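Local coordinates for protein rhamnonate dehydratase (Gibberella zeae PH-1, PDB 3FXG) that probably catalyses the magnesium-dependent dehydration of L-rhamnonate, as an enzyme of the enolase superfamily, at residues P173-K177 / A212-F217; G33-L37 / L347-G353. Residue numbers count along the deposited sequence, not the author numbering.

Contact 1: P173-K177 / A212-F217; sequences PTAAK and AVGPDF
Residues 173-177 form the opening turn of helix 173-179, with Lys177 N bonded to Pro173 O at 3.0 Å. Opposite lies the end of helix 195-213, which Gly214 breaks at phi 97°, an angle that calls for glycine; Pro215 and Asp216 then lead the chain round to Phe217, next to strand 219-222. In register, Thr174 CA is 5.6 Å from Val213 CA and Lys177 CA is 7.5 Å from Phe217 CA. The apolar packing centres on Val213 (chi1 m), whose CG1 lies 3.9 Å from Pro173 CB, while Thr174 CG2 meets Ala212 CB at 3.7 Å. Phe217 (chi1 t) offers a ring face to Lys177, a CH-pi contact with CB 3.8 Å from the centroid. The polar part belongs to Lys177, trans at all four chi angles: NZ donates to Val213 O at 2.8 Å and to a water, also at 2.8 Å. Two barrel-domain helices meet at their ends, and the lysine ammonium satisfies a carbonyl at the C terminus of helix 195-213, where partial negative charge collects.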
# COMPACT_ATOMS: atom_id res chain seq x y z
N PRO A 173 -39.40 16.31 9.84
CA PRO A 173 -39.35 14.87 10.12
C PRO A 173 -40.52 14.34 10.95
O PRO A 173 -40.83 13.15 10.89
CB PRO A 173 -38.00 14.69 10.81
CG PRO A 173 -37.76 16.02 11.45
CD PRO A 173 -38.22 16.99 10.39
N THR A 174 -41.17 15.20 11.74
CA THR A 174 -42.32 14.75 12.54
C THR A 174 -43.46 14.37 11.59
O THR A 174 -44.25 13.48 11.89
CB THR A 174 -42.83 15.83 13.53
OG1 THR A 174 -43.10 17.05 12.83
CG2 THR A 174 -41.80 16.08 14.63
N ALA A 175 -43.53 15.04 10.45
CA ALA A 175 -44.56 14.76 9.46
C ALA A 175 -44.25 13.43 8.77
O ALA A 175 -45.14 12.61 8.54
CB ALA A 175 -44.62 15.88 8.42
N ALA A 176 -42.98 13.20 8.46
CA ALA A 176 -42.56 11.96 7.83
C ALA A 176 -42.95 10.80 8.75
O ALA A 176 -43.52 9.80 8.31
CB ALA A 176 -41.05 11.97 7.61
N LYS A 177 -42.64 10.95 10.03
CA LYS A 177 -42.96 9.92 11.01
C LYS A 177 -44.47 9.67 11.06
O LYS A 177 -44.92 8.52 11.04
CB LYS A 177 -42.45 10.35 12.39
CG LYS A 177 -42.74 9.38 13.52
CD LYS A 177 -42.20 9.93 14.83
CE LYS A 177 -42.49 9.01 16.00
NZ LYS A 177 -41.97 9.60 17.26
N ALA A 212 -37.72 16.48 18.75
CA ALA A 212 -39.09 16.40 18.25
C ALA A 212 -39.58 15.01 17.88
O ALA A 212 -40.72 14.65 18.20
CB ALA A 212 -39.25 17.34 17.06
N VAL A 213 -38.74 14.21 17.22
CA VAL A 213 -39.15 12.87 16.81
C VAL A 213 -38.89 11.75 17.80
O VAL A 213 -39.38 10.64 17.63
CB VAL A 213 -38.49 12.48 15.46
CG1 VAL A 213 -38.90 13.46 14.38
CG2 VAL A 213 -36.98 12.44 15.62
N GLY A 214 -38.13 12.04 18.85
CA GLY A 214 -37.84 11.00 19.82
C GLY A 214 -36.49 10.35 19.54
O GLY A 214 -35.89 10.59 18.50
N PRO A 215 -36.01 9.49 20.45
CA PRO A 215 -34.72 8.81 20.30
C PRO A 215 -34.63 7.68 19.28
O PRO A 215 -33.53 7.36 18.81
CB PRO A 215 -34.45 8.31 21.71
CG PRO A 215 -35.83 7.93 22.17
CD PRO A 215 -36.65 9.12 21.72
N ASP A 216 -35.76 7.09 18.91
CA ASP A 216 -35.74 5.97 17.98
C ASP A 216 -35.94 6.25 16.50
O ASP A 216 -35.44 5.51 15.65
CB ASP A 216 -36.76 4.92 18.42
CG ASP A 216 -36.64 4.56 19.88
OD1 ASP A 216 -35.50 4.43 20.37
OD2 ASP A 216 -37.69 4.40 20.55
N PHE A 217 -36.67 7.32 16.17
CA PHE A 217 -36.92 7.62 14.76
C PHE A 217 -35.65 7.99 13.99
O PHE A 217 -34.95 8.94 14.34
CB PHE A 217 -37.93 8.76 14.64
CG PHE A 217 -38.46 8.94 13.24
CD1 PHE A 217 -39.29 7.97 12.67
CD2 PHE A 217 -38.11 10.05 12.49
CE1 PHE A 217 -39.76 8.11 11.37
CE2 PHE A 217 -38.58 10.20 11.18
CZ PHE A 217 -39.40 9.23 10.62
O HOH W 1 -42.92 12.23 16.96

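Contact 2: G33-L37 / L347-G353; sequences GGHWL and LANSPDG
Residues 33-37 run from an extended Gly33 through Gly34, whose phi of 101° suits glycine, into the first turn of helix 36-39. Facing them, the chain leaves strand 344-347 at Leu347 and folds into a type I beta turn from Ser350 to Gly353, closed by Gly353 N to Ser350 O at 2.8 Å. The backbones come closest at His35 and Pro351, with CA atoms 4.0 Å apart.

Three carbonyls of the loop receive donors from two residues. Trp36 N gives its hydrogen to Pro351 O at 3.2 Å, and Trp36 NE1 to Ala348 O at 2.8 Å, the indole being placed by chi1 p and chi2 -88°. His35 NE2 makes a weak hydrogen bond to Asn349 O, short at 2.7 Å but bent to 135°. The imidazole, at chi1 t, works from both nitrogens: His35 is the N-cap of helix 36-39, and its ND1 accepts from Leu37 N, 3.2 Å away. Pro351 CA sits over the imidazole face, 4.0 Å from the centroid, in a CH-pi contact. Other polar ends are met outside the two segments: Asn349 OD1 accepts from Leu357 N, Ser350 OG bonds to Ser355 O and Asp352 OD1 to Lys354 N.

Beside the benzene part of the indole the contact turns apolar. Leu347 CD2 touches Trp36 CZ2 at 3.7 Å and Leu37 CD1 at 3.5 Å.

Ala348 is also backbone-bonded to Thr169, and the Leu347 side chain lies about 8 Å from the magnesium ion. A capped N-terminal segment thus closes over the loop following a barrel strand, beside the metal site of an enolase-superfamily TIM-barrel domain.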
# COMPACT_ATOMS: atom_id res chain seq x y z
N GLY A 33 -41.93 30.02 -5.82
CA GLY A 33 -41.29 30.62 -4.66
C GLY A 33 -41.98 30.22 -3.37
O GLY A 33 -43.19 29.99 -3.36
N GLY A 34 -41.22 30.13 -2.29
CA GLY A 34 -41.79 29.75 -1.01
C GLY A 34 -41.54 28.29 -0.67
O GLY A 34 -41.54 27.90 0.49
N HIS A 35 -41.33 27.48 -1.71
CA HIS A 35 -41.07 26.05 -1.53
C HIS A 35 -39.78 25.90 -0.74
O HIS A 35 -38.77 26.54 -1.05
CB HIS A 35 -40.95 25.38 -2.89
CG HIS A 35 -41.22 23.91 -2.88
ND1 HIS A 35 -40.49 23.02 -2.11
CD2 HIS A 35 -42.12 23.16 -3.56
CE1 HIS A 35 -40.93 21.80 -2.32
NE2 HIS A 35 -41.92 21.85 -3.20
N TRP A 36 -39.80 25.05 0.28
CA TRP A 36 -38.62 24.83 1.11
C TRP A 36 -37.41 24.40 0.28
O TRP A 36 -36.27 24.62 0.68
CB TRP A 36 -38.89 23.77 2.19
CG TRP A 36 -39.03 22.37 1.65
CD1 TRP A 36 -40.17 21.77 1.21
CD2 TRP A 36 -37.98 21.41 1.49
NE1 TRP A 36 -39.90 20.50 0.78
CE2 TRP A 36 -38.56 20.25 0.93
CE3 TRP A 36 -36.60 21.43 1.75
CZ2 TRP A 36 -37.81 19.11 0.63
CZ3 TRP A 36 -35.85 20.28 1.45
CH2 TRP A 36 -36.46 19.14 0.90
N LEU A 37 -37.67 23.78 -0.86
CA LEU A 37 -36.59 23.31 -1.73
C LEU A 37 -35.70 24.43 -2.24
O LEU A 37 -34.54 24.19 -2.60
CB LEU A 37 -37.17 22.54 -2.92
CG LEU A 37 -37.52 21.07 -2.69
CD1 LEU A 37 -38.21 20.50 -3.92
CD2 LEU A 37 -36.24 20.29 -2.38
N LEU A 347 -38.80 12.84 -1.96
CA LEU A 347 -38.50 14.23 -1.67
C LEU A 347 -39.81 14.97 -1.47
O LEU A 347 -40.55 15.19 -2.42
CB LEU A 347 -37.71 14.83 -2.84
CG LEU A 347 -37.07 16.22 -2.70
CD1 LEU A 347 -36.18 16.49 -3.91
CD2 LEU A 347 -38.15 17.28 -2.58
N ALA A 348 -40.10 15.34 -0.22
CA ALA A 348 -41.33 16.05 0.10
C ALA A 348 -41.46 17.26 -0.83
O ALA A 348 -40.69 18.22 -0.72
CB ALA A 348 -41.32 16.50 1.55
N ASN A 349 -42.42 17.20 -1.73
CA ASN A 349 -42.61 18.29 -2.68
C ASN A 349 -43.66 19.31 -2.26
O ASN A 349 -44.02 20.19 -3.04
CB ASN A 349 -42.93 17.71 -4.05
CG ASN A 349 -44.17 16.85 -4.04
OD1 ASN A 349 -44.32 15.98 -3.18
ND2 ASN A 349 -45.06 17.09 -4.99
N SER A 350 -44.17 19.18 -1.04
CA SER A 350 -45.14 20.15 -0.55
C SER A 350 -44.30 21.33 -0.08
O SER A 350 -43.24 21.14 0.52
CB SER A 350 -45.94 19.56 0.62
OG SER A 350 -45.10 19.07 1.64
N PRO A 351 -44.75 22.56 -0.34
CA PRO A 351 -43.99 23.75 0.07
C PRO A 351 -43.52 23.77 1.53
O PRO A 351 -42.46 24.33 1.83
CB PRO A 351 -44.94 24.90 -0.26
CG PRO A 351 -46.30 24.26 -0.20
CD PRO A 351 -46.07 22.94 -0.87
N ASP A 352 -44.29 23.17 2.43
CA ASP A 352 -43.91 23.14 3.85
C ASP A 352 -43.34 21.79 4.28
O ASP A 352 -42.96 21.62 5.44
CB ASP A 352 -45.11 23.48 4.73
CG ASP A 352 -46.29 22.55 4.51
OD1 ASP A 352 -46.11 21.49 3.88
OD2 ASP A 352 -47.40 22.88 4.99
N GLY A 353 -43.29 20.84 3.35
CA GLY A 353 -42.76 19.52 3.65
C GLY A 353 -43.60 18.71 4.62
O GLY A 353 -43.09 17.77 5.23

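How the contacts relate
After strand 11-19, the first strand of the antiparallel sheet, the chain passes 33-37, returns to that sheet with strands 66-73 and 78-84, and reaches the barrel with strand 163-169. Contact 1 closes a short loop within the barrel domain: 34 residues, carrying strand 184-187 and most of helix 195-213, separate its segments. Contact 2 closes only when the chain reaches 347-353, after 309 residues, so contact 1 is nested inside it. The two touch where Ala175 CB packs 4.0 Å from Gly353 O, although their centres are 18 Å apart. Contact 1 joins the start of helix 173-179 to the end of helix 195-213, whereas contact 2 brings an early segment to the loop following strand 344-347.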